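Probable enoyl-CoA hydratase/isomerase (Pseudomonas aeruginosa PAO1, PDB 5WYD) probably acts as an enoyl-CoA hydratase or isomerase of the crotonase family, with a role in biosynthesis of the diffusible signal factor (DSF). Local coordinates at residues D60-V65 with A218-K223; E93-F98 with L152-G157; I222-Q227 with R242-D247. The protein carries 1 engineered substitution. One frame throughout, in Å; residues are numbered along the deposited sequence.

Overall arrangement
Contact 2 (93-98 with 152-157) is nested along the chain inside the loop closed by contact 1 (60-65 with 218-223). Contact 3 (222-227 with 242-247) begins on the helix where contact 1 ends. Contacts 1 and 3 share I222, K223 and helix 216-226, and their centres are about 13 Å apart. They meet where T221 O lies 3.6 Å from R244 CZ. Contact 2 lies across the centre of the chain from contact 1, with centres about 25 Å apart. Contact 1 joins the central sheet to a C-terminal helix, contact 3 continues among those helices, and all three border other subunits of the six-chain assembly.

Contact 1: residues D60-V65 with A218-K223; sequences DIYALV and AIRTIK
The guanidinium of R220 is the polar group that meets two residues of 60-65: NH1 comes near the carbonyl oxygen of I61, and NH2 comes near the ring of Y62. R220 NH1 is 4.2 Å from I61 O, too long to count as a hydrogen bond. The oxygen lies at the edge of the guanidinium, near its plane. Any attraction is probably weak and electrostatic.

The other terminal nitrogen, R220 NH2, is 4.4 Å from Y62 CE1 and meets the ring obliquely. The side chain gets there because CG stands roughly anti to the carbonyl carbon, beside the backbone N (chi1 -37°), and the chain then runs extended from CG to NE. Y62 is held from elsewhere as well, for its ring stacks with that of H26. The two backbones stay well apart, with Y62 CA and I219 CA 8.4 Å from each other. Long side chains therefore have to bridge the gap.

In the crotonase fold, this is where the loop entering strand 63-68 of the central sheet passes a helix of the C-terminal region. I61 and Y62 are buried, whereas R220 is partly exposed. R109 NE lies close to R220 NH1; the two like charges probably repel, and the I61 carbonyl may offset this slightly. K223, three residues further along the same helix, turns to other partners: its NZ is hydrogen-bonded to R106 O, with weak links to D132 and Q227. I219 points its CB toward 60-65, but its side chain stays 5.2 Å away, and it also packs on L175 of the second subunit.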
ATOM      1  N   ASP A  60       6.191  34.140  -9.943  1.00 48.72           N
ATOM      2  CA  ASP A  60       5.272  35.261  -9.882  1.00 50.80           C
ATOM      3  C   ASP A  60       3.831  34.813  -9.852  1.00 39.81           C
ATOM      4  O   ASP A  60       2.931  35.648  -9.895  1.00 45.20           O
ATOM      5  CB  ASP A  60       5.484  36.173 -11.087  1.00 52.20           C
ATOM      6  CG  ASP A  60       4.868  37.530 -10.894  1.00 53.33           C
ATOM      7  OD1 ASP A  60       4.594  37.876  -9.728  1.00 54.34           O
ATOM      8  OD2 ASP A  60       4.686  38.248 -11.891  1.00 43.28           O
ATOM      9  N   ILE A  61       3.580  33.530  -9.975  1.00 41.16           N
ATOM     10  CA  ILE A  61       2.221  33.038  -9.982  1.00 49.77           C
ATOM     11  C   ILE A  61       1.967  32.172  -8.766  1.00 46.82           C
ATOM     12  O   ILE A  61       2.652  31.162  -8.558  1.00 49.30           O
ATOM     13  CB  ILE A  61       1.917  32.275 -11.261  1.00 45.63           C
ATOM     14  CG1 ILE A  61       2.013  33.277 -12.389  1.00 53.04           C
ATOM     15  CG2 ILE A  61       0.551  31.665 -11.117  1.00 45.49           C
ATOM     16  CD1 ILE A  61       1.066  34.449 -12.185  1.00 60.07           C
ATOM     17  N   TYR A  62       0.975  32.552  -7.974  1.00 43.26           N
ATOM     18  CA  TYR A  62       0.625  31.764  -6.819  1.00 29.00           C
ATOM     19  C   TYR A  62      -0.705  31.064  -6.960  1.00 34.12           C
ATOM     20  O   TYR A  62      -0.980  30.147  -6.181  1.00 32.42           O
ATOM     21  CB  TYR A  62       0.610  32.624  -5.551  1.00 27.72           C
ATOM     22  CG  TYR A  62       1.816  33.501  -5.400  1.00 37.71           C
ATOM     23  CD1 TYR A  62       3.081  33.018  -5.681  1.00 27.54           C
ATOM     24  CD2 TYR A  62       1.703  34.783  -4.887  1.00 37.16           C
ATOM     25  CE1 TYR A  62       4.195  33.807  -5.517  1.00 30.58           C
ATOM     26  CE2 TYR A  62       2.817  35.577  -4.709  1.00 47.03           C
ATOM     27  CZ  TYR A  62       4.069  35.083  -5.029  1.00 37.26           C
ATOM     28  OH  TYR A  62       5.203  35.852  -4.863  1.00 31.34           O
ATOM     29  N   ALA A  63      -1.534  31.461  -7.918  1.00 28.62           N
ATOM     30  CA  ALA A  63      -2.840  30.840  -8.081  1.00 31.11           C
ATOM     31  C   ALA A  63      -3.134  30.623  -9.555  1.00 28.25           C
ATOM     32  O   ALA A  63      -2.510  31.231 -10.416  1.00 37.93           O
ATOM     33  CB  ALA A  63      -3.959  31.667  -7.435  1.00 31.06           C
ATOM     34  N   LEU A  64      -4.026  29.675  -9.830  1.00 30.21           N
ATOM     35  CA  LEU A  64      -4.493  29.360 -11.174  1.00 21.75           C
ATOM     36  C   LEU A  64      -6.012  29.262 -11.214  1.00 37.02           C
ATOM     37  O   LEU A  64      -6.629  28.743 -10.279  1.00 50.66           O
ATOM     38  CB  LEU A  64      -3.857  28.062 -11.670  1.00 40.80           C
ATOM     39  CG  LEU A  64      -4.092  27.467 -13.051  1.00 41.58           C
ATOM     40  CD1 LEU A  64      -3.015  26.438 -13.256  1.00 36.12           C
ATOM     41  CD2 LEU A  64      -5.450  26.801 -13.201  1.00 46.95           C
ATOM     42  N   VAL A  65      -6.608  29.782 -12.287  1.00 36.66           N
ATOM     43  CA  VAL A  65      -8.043  29.711 -12.531  1.00 33.41           C
ATOM     44  C   VAL A  65      -8.254  29.225 -13.957  1.00 34.42           C
ATOM     45  O   VAL A  65      -7.482  29.581 -14.856  1.00 34.24           O
ATOM     46  CB  VAL A  65      -8.738  31.069 -12.289  1.00 44.17           C
ATOM     47  CG1 VAL A  65     -10.233  31.004 -12.630  1.00 30.63           C
ATOM     48  CG2 VAL A  65      -8.533  31.514 -10.834  1.00 49.36           C
ATOM     49  N   ALA A 218       5.415  28.026   1.418  1.00 38.74           N
ATOM     50  CA  ALA A 218       4.641  27.091   2.211  1.00 29.44           C
ATOM     51  C   ALA A 218       3.608  26.410   1.343  1.00 30.33           C
ATOM     52  O   ALA A 218       3.561  25.177   1.281  1.00 29.90           O
ATOM     53  CB  ALA A 218       3.959  27.822   3.362  1.00 34.11           C
ATOM     54  N   ILE A 219       2.911  27.194   0.524  1.00 30.53           N
ATOM     55  CA  ILE A 219       1.813  26.645  -0.258  1.00 27.33           C
ATOM     56  C   ILE A 219       2.295  25.507  -1.142  1.00 27.66           C
ATOM     57  O   ILE A 219       1.694  24.425  -1.150  1.00 30.12           O
ATOM     58  CB  ILE A 219       1.151  27.758  -1.091  1.00 23.16           C
ATOM     59  CG1 ILE A 219       0.546  28.863  -0.198  1.00 12.81           C
ATOM     60  CG2 ILE A 219       0.150  27.133  -2.096  1.00 24.05           C
ATOM     61  CD1 ILE A 219      -0.595  28.417   0.716  1.00  9.68           C
ATOM     62  N   ARG A 220       3.432  25.694  -1.828  1.00 30.02           N
ATOM     63  CA  ARG A 220       3.902  24.677  -2.773  1.00 39.59           C
ATOM     64  C   ARG A 220       4.215  23.365  -2.070  1.00 41.84           C
ATOM     65  O   ARG A 220       3.943  22.290  -2.604  1.00 50.82           O
ATOM     66  CB  ARG A 220       5.131  25.157  -3.534  1.00 39.38           C
ATOM     67  CG  ARG A 220       5.118  26.594  -3.890  1.00 26.88           C
ATOM     68  CD  ARG A 220       6.315  26.860  -4.735  1.00 39.37           C
ATOM     69  NE  ARG A 220       6.799  28.215  -4.600  1.00 35.21           N
ATOM     70  CZ  ARG A 220       6.385  29.243  -5.319  1.00 46.35           C
ATOM     71  NH1 ARG A 220       5.431  29.088  -6.236  1.00 41.08           N
ATOM     72  NH2 ARG A 220       6.925  30.435  -5.096  1.00 33.95           N
ATOM     73  N   THR A 221       4.895  23.437  -0.933  1.00 44.39           N
ATOM     74  CA  THR A 221       5.202  22.243  -0.151  1.00 43.80           C
ATOM     75  C   THR A 221       3.960  21.616   0.471  1.00 41.50           C
ATOM     76  O   THR A 221       3.840  20.384   0.513  1.00 33.41           O
ATOM     77  CB  THR A 221       6.217  22.600   0.925  1.00 63.13           C
ATOM     78  OG1 THR A 221       5.551  23.284   1.995  1.00 60.25           O
ATOM     79  CG2 THR A 221       7.327  23.476   0.338  1.00 52.67           C
ATOM     80  N   ILE A 222       3.056  22.440   1.007  1.00 30.08           N
ATOM     81  CA  ILE A 222       1.898  21.895   1.696  1.00 29.75           C
ATOM     82  C   ILE A 222       0.986  21.137   0.737  1.00 26.77           C
ATOM     83  O   ILE A 222       0.494  20.050   1.060  1.00 32.49           O
ATOM     84  CB  ILE A 222       1.130  23.019   2.399  1.00 24.85           C
ATOM     85  CG1 ILE A 222       2.059  23.790   3.318  1.00 39.13           C
ATOM     86  CG2 ILE A 222       0.003  22.396   3.179  1.00 19.14           C
ATOM     87  CD1 ILE A 222       1.375  24.917   4.043  1.00 36.66           C
ATOM     88  N   LYS A 223       0.789  21.662  -0.471  1.00 23.82           N
ATOM     89  CA  LYS A 223      -0.201  21.067  -1.364  1.00 16.84           C
ATOM     90  C   LYS A 223       0.027  19.585  -1.620  1.00 26.84           C
ATOM     91  O   LYS A 223      -0.954  18.823  -1.578  1.00 34.87           O
ATOM     92  CB  LYS A 223      -0.203  21.817  -2.695  1.00 21.07           C
ATOM     93  CG  LYS A 223      -1.221  21.303  -3.711  1.00 24.82           C
ATOM     94  CD  LYS A 223      -1.081  22.071  -5.011  1.00 29.06           C
ATOM     95  CE  LYS A 223      -2.131  21.702  -6.049  1.00 39.02           C
ATOM     96  NZ  LYS A 223      -2.022  20.315  -6.560  1.00 52.71           N
TER

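Contact 2: residues E93-F98 with L152-G157; sequences EMARRF and LPCAGG
A95 is the first residue of 93-98 to meet the loop 152-157. Its CB packs on C154 CB at 4.2 Å. The sulfur of C154 also comes alongside the helix backbone, with SG 4.1 Å from A95 CA. The backbones come close here, with A95 CA and C154 CA 5.7 Å apart, consistent with the small side chain of A95.

R96 points away from the loop, and its guanidinium makes salt bridges to E243 and D247 of the fourth subunit.

F98 comes next on the same side of the helix as A95, three residues on. Its CB meets A155 CB at 4.1 Å, so it is the base of the side chain that touches A155. The ring itself leads away from the loop. It is met by C154 SG, 4.2 Å from F98 CD2, in a cysteine sulfur-aromatic contact. The sulfur is 5.1 Å from the ring centroid and 50° off the ring normal, an oblique approach. The chi1 of C154, 56°, places SG between its backbone N and carbonyl carbon, which turns SG toward A95 and F98.

The loop has further partners. A155 N donates a hydrogen bond to E126 of helix 123-130, and G156, with a positive phi of 89°, is the N-cap of helix 157-176. F245 of the third subunit packs on both A95 and C154, so the contact borders a subunit interface.

Helix 88-106 thus lies between two neighbours: F98 leans on L45 of helix 42-57, while A95 and F98 also pack on the loop that joins helix 146-149 to helix 157-176.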
ATOM      1  N   GLU A  93      -3.533   7.053 -27.849  1.00 38.56           N
ATOM      2  CA  GLU A  93      -2.748   8.277 -27.755  1.00 43.90           C
ATOM      3  C   GLU A  93      -3.520   9.367 -27.040  1.00 57.11           C
ATOM      4  O   GLU A  93      -2.950  10.108 -26.233  1.00 63.24           O
ATOM      5  CB  GLU A  93      -2.333   8.764 -29.147  1.00 54.75           C
ATOM      6  CG  GLU A  93      -1.396   9.985 -29.156  1.00 69.02           C
ATOM      7  CD  GLU A  93      -0.965  10.294 -30.561  1.00 83.98           C
ATOM      8  OE1 GLU A  93      -1.695   9.905 -31.488  1.00 80.56           O
ATOM      9  OE2 GLU A  93       0.137  10.839 -30.779  1.00100.58           O
ATOM     10  N   MET A  94      -4.815   9.508 -27.330  1.00 53.36           N
ATOM     11  CA  MET A  94      -5.540  10.590 -26.672  1.00 55.74           C
ATOM     12  C   MET A  94      -5.743  10.280 -25.192  1.00 40.42           C
ATOM     13  O   MET A  94      -5.716  11.187 -24.355  1.00 52.44           O
ATOM     14  CB  MET A  94      -6.867  10.894 -27.366  1.00 62.41           C
ATOM     15  CG  MET A  94      -6.749  11.219 -28.831  1.00 61.42           C
ATOM     16  SD  MET A  94      -5.392  12.321 -29.287  1.00 92.55           S
ATOM     17  CE  MET A  94      -5.662  13.776 -28.268  1.00 79.45           C
ATOM     18  N   ALA A  95      -5.955   9.011 -24.842  1.00 37.96           N
ATOM     19  CA  ALA A  95      -6.083   8.687 -23.427  1.00 31.60           C
ATOM     20  C   ALA A  95      -4.830   9.111 -22.656  1.00 42.97           C
ATOM     21  O   ALA A  95      -4.925   9.608 -21.525  1.00 27.73           O
ATOM     22  CB  ALA A  95      -6.341   7.193 -23.254  1.00 35.48           C
ATOM     23  N   ARG A  96      -3.649   8.927 -23.257  1.00 40.14           N
ATOM     24  CA  ARG A  96      -2.403   9.334 -22.617  1.00 37.42           C
ATOM     25  C   ARG A  96      -2.363  10.844 -22.421  1.00 43.07           C
ATOM     26  O   ARG A  96      -2.012  11.328 -21.336  1.00 41.50           O
ATOM     27  CB  ARG A  96      -1.232   8.842 -23.471  1.00 51.57           C
ATOM     28  CG  ARG A  96       0.160   9.126 -22.960  1.00 43.77           C
ATOM     29  CD  ARG A  96       0.550   8.234 -21.808  1.00 41.09           C
ATOM     30  NE  ARG A  96       1.802   8.704 -21.264  1.00 31.19           N
ATOM     31  CZ  ARG A  96       2.657   7.958 -20.591  1.00 41.80           C
ATOM     32  NH1 ARG A  96       3.785   8.478 -20.139  1.00 43.39           N
ATOM     33  NH2 ARG A  96       2.395   6.698 -20.383  1.00 43.17           N
ATOM     34  N   ARG A  97      -2.796  11.594 -23.442  1.00 51.29           N
ATOM     35  CA  ARG A  97      -2.774  13.051 -23.395  1.00 50.42           C
ATOM     36  C   ARG A  97      -3.648  13.591 -22.276  1.00 47.45           C
ATOM     37  O   ARG A  97      -3.257  14.531 -21.578  1.00 65.64           O
ATOM     38  CB  ARG A  97      -3.253  13.610 -24.729  1.00 63.89           C
ATOM     39  CG  ARG A  97      -2.306  13.438 -25.909  1.00 65.37           C
ATOM     40  CD  ARG A  97      -0.941  13.993 -25.611  1.00 64.17           C
ATOM     41  NE  ARG A  97       0.030  13.681 -26.656  1.00 74.39           N
ATOM     42  CZ  ARG A  97       0.830  12.618 -26.659  1.00 74.36           C
ATOM     43  NH1 ARG A  97       1.682  12.443 -27.664  1.00 68.26           N
ATOM     44  NH2 ARG A  97       0.777  11.724 -25.674  1.00 49.36           N
ATOM     45  N   PHE A  98      -4.849  13.040 -22.108  1.00 36.40           N
ATOM     46  CA  PHE A  98      -5.699  13.509 -21.020  1.00 37.63           C
ATOM     47  C   PHE A  98      -5.039  13.261 -19.686  1.00 37.93           C
ATOM     48  O   PHE A  98      -5.020  14.134 -18.813  1.00 37.38           O
ATOM     49  CB  PHE A  98      -7.056  12.813 -21.011  1.00 52.33           C
ATOM     50  CG  PHE A  98      -8.089  13.463 -21.878  1.00 57.65           C
ATOM     51  CD1 PHE A  98      -8.640  14.665 -21.503  1.00 40.69           C
ATOM     52  CD2 PHE A  98      -8.577  12.833 -23.008  1.00 55.35           C
ATOM     53  CE1 PHE A  98      -9.604  15.282 -22.260  1.00 43.59           C
ATOM     54  CE2 PHE A  98      -9.570  13.426 -23.770  1.00 63.33           C
ATOM     55  CZ  PHE A  98     -10.065  14.668 -23.399  1.00 59.94           C
ATOM     56  N   LEU A 152     -15.367   4.494 -20.902  1.00 52.46           N
ATOM     57  CA  LEU A 152     -15.155   5.002 -19.558  1.00 31.28           C
ATOM     58  C   LEU A 152     -14.379   6.323 -19.581  1.00 37.42           C
ATOM     59  O   LEU A 152     -13.816   6.716 -20.610  1.00 40.37           O
ATOM     60  CB  LEU A 152     -14.448   3.948 -18.727  1.00 44.49           C
ATOM     61  CG  LEU A 152     -13.101   3.396 -19.177  1.00 46.93           C
ATOM     62  CD1 LEU A 152     -11.939   4.436 -19.045  1.00 42.33           C
ATOM     63  CD2 LEU A 152     -12.867   2.057 -18.461  1.00 27.80           C
ATOM     64  N   PRO A 153     -14.435   7.080 -18.491  1.00 46.50           N
ATOM     65  CA  PRO A 153     -13.628   8.300 -18.392  1.00 48.80           C
ATOM     66  C   PRO A 153     -12.159   7.925 -18.340  1.00 53.98           C
ATOM     67  O   PRO A 153     -11.731   7.178 -17.463  1.00 58.57           O
ATOM     68  CB  PRO A 153     -14.089   8.905 -17.067  1.00 36.04           C
ATOM     69  CG  PRO A 153     -15.373   8.323 -16.822  1.00 38.77           C
ATOM     70  CD  PRO A 153     -15.353   6.943 -17.356  1.00 36.40           C
ATOM     71  N   CYS A 154     -11.359   8.502 -19.217  1.00 51.53           N
ATOM     72  CA  CYS A 154      -9.961   8.110 -19.232  1.00 41.55           C
ATOM     73  C   CYS A 154      -9.050   9.172 -18.657  1.00 39.10           C
ATOM     74  O   CYS A 154      -7.830   8.995 -18.672  1.00 46.96           O
ATOM     75  CB  CYS A 154      -9.556   7.731 -20.654  1.00 46.52           C
ATOM     76  SG  CYS A 154      -9.869   9.034 -21.842  1.00 56.46           S
ATOM     77  N   ALA A 155      -9.614  10.231 -18.090  1.00 27.41           N
ATOM     78  CA  ALA A 155      -8.840  11.333 -17.556  1.00 34.17           C
ATOM     79  C   ALA A 155      -8.573  11.205 -16.071  1.00 34.45           C
ATOM     80  O   ALA A 155      -8.132  12.170 -15.441  1.00 35.06           O
ATOM     81  CB  ALA A 155      -9.582  12.616 -17.834  1.00 35.51           C
ATOM     82  N   GLY A 156      -8.762  10.021 -15.517  1.00 34.52           N
ATOM     83  CA  GLY A 156      -8.729   9.848 -14.090  1.00 38.27           C
ATOM     84  C   GLY A 156     -10.071  10.054 -13.452  1.00 26.93           C
ATOM     85  O   GLY A 156     -10.157  10.125 -12.224  1.00 28.99           O
ATOM     86  N   GLY A 157     -11.121  10.122 -14.255  1.00 30.99           N
ATOM     87  CA  GLY A 157     -12.441  10.347 -13.722  1.00 13.89           C
ATOM     88  C   GLY A 157     -12.905   9.250 -12.795  1.00 33.38           C
ATOM     89  O   GLY A 157     -13.632   9.508 -11.833  1.00 45.89           O
TER

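Contact 3: residues I222-Q227 with R242-D247; sequences IKPLIQ and RERFVD
R244 lays its side chain against L225 and P224, joining helices 216-226 and 238-249 in the C-terminal helical region of the crotonase fold. The contact is apolar in character, although one partner is an arginine.

The buried side lies at L225. Its CD2 touches R244 CD at 3.9 Å, so a methyl meets a methylene. The two side chains slide past each other in opposite directions. Both start out the same way, with CG anti to the carbonyl carbon. R244 then bends at chi3 (76°), which turns its guanidinium aside toward P224.

The solvent side lies at P224, which is exposed. The atoms are as close there as at L225, so the two sides differ in burial and not in distance. The guanidinium of R244 passes across the proline at about a right angle and approaches it obliquely. R244 is itself partly exposed, and its NH1 makes a long, weak ion pair with E240. P224 also marks a kink in its helix, because its N cannot bond to the turn before.

The residues beside R244 look elsewhere. D247 and E243 make salt bridges to R96 of the fourth subunit. The second subunit meets both helices: the ring of its F83 meets that of F245, and its I174 packs on I222 and I226.

At the exposed end, R244 NH1 stands 3.7 Å from P224 CB and 4.1 Å from P224 CG.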
ATOM      1  N   ILE A 222       3.056  22.440   1.007  1.00 30.08           N
ATOM      2  CA  ILE A 222       1.898  21.895   1.696  1.00 29.75           C
ATOM      3  C   ILE A 222       0.986  21.137   0.737  1.00 26.77           C
ATOM      4  O   ILE A 222       0.494  20.050   1.060  1.00 32.49           O
ATOM      5  CB  ILE A 222       1.130  23.019   2.399  1.00 24.85           C
ATOM      6  CG1 ILE A 222       2.059  23.790   3.318  1.00 39.13           C
ATOM      7  CG2 ILE A 222       0.003  22.396   3.179  1.00 19.14           C
ATOM      8  CD1 ILE A 222       1.375  24.917   4.043  1.00 36.66           C
ATOM      9  N   LYS A 223       0.789  21.662  -0.471  1.00 23.82           N
ATOM     10  CA  LYS A 223      -0.201  21.067  -1.364  1.00 16.84           C
ATOM     11  C   LYS A 223       0.027  19.585  -1.620  1.00 26.84           C
ATOM     12  O   LYS A 223      -0.954  18.823  -1.578  1.00 34.87           O
ATOM     13  CB  LYS A 223      -0.203  21.817  -2.695  1.00 21.07           C
ATOM     14  CG  LYS A 223      -1.221  21.303  -3.711  1.00 24.82           C
ATOM     15  CD  LYS A 223      -1.081  22.071  -5.011  1.00 29.06           C
ATOM     16  CE  LYS A 223      -2.131  21.702  -6.049  1.00 39.02           C
ATOM     17  NZ  LYS A 223      -2.022  20.315  -6.560  1.00 52.71           N
ATOM     18  N   PRO A 224       1.250  19.108  -1.841  1.00 19.15           N
ATOM     19  CA  PRO A 224       1.429  17.669  -2.021  1.00 20.79           C
ATOM     20  C   PRO A 224       0.958  16.878  -0.819  1.00 28.42           C
ATOM     21  O   PRO A 224       0.378  15.800  -0.993  1.00 36.91           O
ATOM     22  CB  PRO A 224       2.938  17.548  -2.248  1.00 25.87           C
ATOM     23  CG  PRO A 224       3.307  18.823  -2.893  1.00 21.88           C
ATOM     24  CD  PRO A 224       2.420  19.864  -2.319  1.00 23.93           C
ATOM     25  N   LEU A 225       1.151  17.399   0.395  1.00 30.45           N
ATOM     26  CA  LEU A 225       0.766  16.646   1.581  1.00 26.93           C
ATOM     27  C   LEU A 225      -0.716  16.337   1.586  1.00 24.67           C
ATOM     28  O   LEU A 225      -1.119  15.185   1.796  1.00 32.27           O
ATOM     29  CB  LEU A 225       1.114  17.441   2.826  1.00 12.59           C
ATOM     30  CG  LEU A 225       2.611  17.578   3.028  1.00 35.02           C
ATOM     31  CD1 LEU A 225       2.927  18.338   4.329  1.00  7.18           C
ATOM     32  CD2 LEU A 225       3.234  16.174   3.010  1.00 10.71           C
ATOM     33  N   ILE A 226      -1.536  17.334   1.264  1.00 28.27           N
ATOM     34  CA  ILE A 226      -2.970  17.093   1.237  1.00 28.39           C
ATOM     35  C   ILE A 226      -3.271  15.994   0.250  1.00 20.59           C
ATOM     36  O   ILE A 226      -4.059  15.095   0.527  1.00 17.95           O
ATOM     37  CB  ILE A 226      -3.723  18.383   0.865  1.00 31.83           C
ATOM     38  CG1 ILE A 226      -3.397  19.481   1.892  1.00 11.79           C
ATOM     39  CG2 ILE A 226      -5.219  18.081   0.720  1.00 15.23           C
ATOM     40  CD1 ILE A 226      -4.029  20.803   1.607  1.00 24.57           C
ATOM     41  N   GLN A 227      -2.556  15.982  -0.866  1.00 37.54           N
ATOM     42  CA  GLN A 227      -2.801  14.993  -1.897  1.00 32.00           C
ATOM     43  C   GLN A 227      -1.991  13.729  -1.685  1.00 36.73           C
ATOM     44  O   GLN A 227      -1.998  12.850  -2.554  1.00 55.73           O
ATOM     45  CB  GLN A 227      -2.475  15.586  -3.260  1.00 29.58           C
ATOM     46  CG  GLN A 227      -3.296  16.778  -3.567  1.00 29.46           C
ATOM     47  CD  GLN A 227      -3.059  17.313  -4.965  1.00 33.97           C
ATOM     48  OE1 GLN A 227      -3.956  17.877  -5.571  1.00 39.41           O
ATOM     49  NE2 GLN A 227      -1.872  17.088  -5.500  1.00 26.04           N
ATOM     50  N   ARG A 242       6.131  16.234   9.451  1.00 35.16           N
ATOM     51  CA  ARG A 242       7.011  16.885  10.410  1.00 37.91           C
ATOM     52  C   ARG A 242       8.314  17.312   9.747  1.00 38.57           C
ATOM     53  O   ARG A 242       8.827  18.399  10.018  1.00 29.06           O
ATOM     54  CB  ARG A 242       7.275  15.966  11.593  1.00 39.89           C
ATOM     55  CG  ARG A 242       6.026  15.362  12.169  1.00 28.37           C
ATOM     56  CD  ARG A 242       6.343  14.570  13.420  1.00 33.27           C
ATOM     57  NE  ARG A 242       5.236  13.696  13.776  1.00 38.26           N
ATOM     58  CZ  ARG A 242       5.178  12.417  13.453  1.00 28.20           C
ATOM     59  NH1 ARG A 242       6.178  11.871  12.793  1.00 19.00           N
ATOM     60  NH2 ARG A 242       4.129  11.691  13.796  1.00 23.32           N
ATOM     61  N   GLU A 243       8.858  16.474   8.866  1.00 33.82           N
ATOM     62  CA  GLU A 243      10.114  16.817   8.201  1.00 32.49           C
ATOM     63  C   GLU A 243       9.977  18.057   7.329  1.00 36.26           C
ATOM     64  O   GLU A 243      10.853  18.931   7.329  1.00 33.85           O
ATOM     65  CB  GLU A 243      10.591  15.629   7.384  1.00 26.54           C
ATOM     66  CG  GLU A 243      11.663  15.925   6.380  1.00 35.80           C
ATOM     67  CD  GLU A 243      12.092  14.658   5.652  1.00 33.44           C
ATOM     68  OE1 GLU A 243      12.577  13.734   6.330  1.00 44.21           O
ATOM     69  OE2 GLU A 243      11.889  14.560   4.431  1.00 21.04           O
ATOM     70  N   ARG A 244       8.900  18.135   6.552  1.00 32.96           N
ATOM     71  CA  ARG A 244       8.741  19.273   5.663  1.00 33.94           C
ATOM     72  C   ARG A 244       8.534  20.541   6.473  1.00 40.42           C
ATOM     73  O   ARG A 244       9.073  21.603   6.139  1.00 56.60           O
ATOM     74  CB  ARG A 244       7.581  19.016   4.688  1.00 30.93           C
ATOM     75  CG  ARG A 244       7.736  17.714   3.876  1.00 34.83           C
ATOM     76  CD  ARG A 244       6.805  17.600   2.669  1.00 40.63           C
ATOM     77  NE  ARG A 244       7.255  18.426   1.550  1.00 67.34           N
ATOM     78  CZ  ARG A 244       6.824  18.306   0.295  1.00 67.49           C
ATOM     79  NH1 ARG A 244       5.931  17.378  -0.023  1.00 69.44           N
ATOM     80  NH2 ARG A 244       7.288  19.113  -0.651  1.00 61.03           N
ATOM     81  N   PHE A 245       7.784  20.429   7.567  1.00 40.55           N
ATOM     82  CA  PHE A 245       7.621  21.551   8.478  1.00 38.31           C
ATOM     83  C   PHE A 245       8.965  22.091   8.921  1.00 43.81           C
ATOM     84  O   PHE A 245       9.181  23.308   8.941  1.00 40.56           O
ATOM     85  CB  PHE A 245       6.816  21.088   9.675  1.00 24.93           C
ATOM     86  CG  PHE A 245       6.685  22.097  10.750  1.00 37.47           C
ATOM     87  CD1 PHE A 245       7.615  22.160  11.768  1.00 28.77           C
ATOM     88  CD2 PHE A 245       5.599  22.944  10.780  1.00 37.27           C
ATOM     89  CE1 PHE A 245       7.483  23.051  12.769  1.00 36.04           C
ATOM     90  CE2 PHE A 245       5.467  23.854  11.793  1.00 50.40           C
ATOM     91  CZ  PHE A 245       6.411  23.907  12.786  1.00 34.17           C
ATOM     92  N   VAL A 246       9.883  21.199   9.279  1.00 44.53           N
ATOM     93  CA  VAL A 246      11.192  21.671   9.683  1.00 48.26           C
ATOM     94  C   VAL A 246      11.906  22.293   8.490  1.00 62.54           C
ATOM     95  O   VAL A 246      12.594  23.309   8.630  1.00 73.71           O
ATOM     96  CB  VAL A 246      11.988  20.542  10.350  1.00 48.63           C
ATOM     97  CG1 VAL A 246      13.113  21.130  11.152  1.00 46.54           C
ATOM     98  CG2 VAL A 246      11.089  19.765  11.261  1.00 46.58           C
ATOM     99  N   ASP A 247      11.747  21.717   7.295  1.00 53.68           N
ATOM    100  CA  ASP A 247      12.391  22.348   6.150  1.00 50.99           C
ATOM    101  C   ASP A 247      11.834  23.737   5.925  1.00 49.73           C
ATOM    102  O   ASP A 247      12.595  24.682   5.682  1.00 54.45           O
ATOM    103  CB  ASP A 247      12.204  21.527   4.886  1.00 59.95           C
ATOM    104  CG  ASP A 247      12.716  20.138   5.025  1.00 53.89           C
ATOM    105  OD1 ASP A 247      13.539  19.887   5.931  1.00 63.22           O
ATOM    106  OD2 ASP A 247      12.267  19.296   4.226  1.00 47.44           O
TER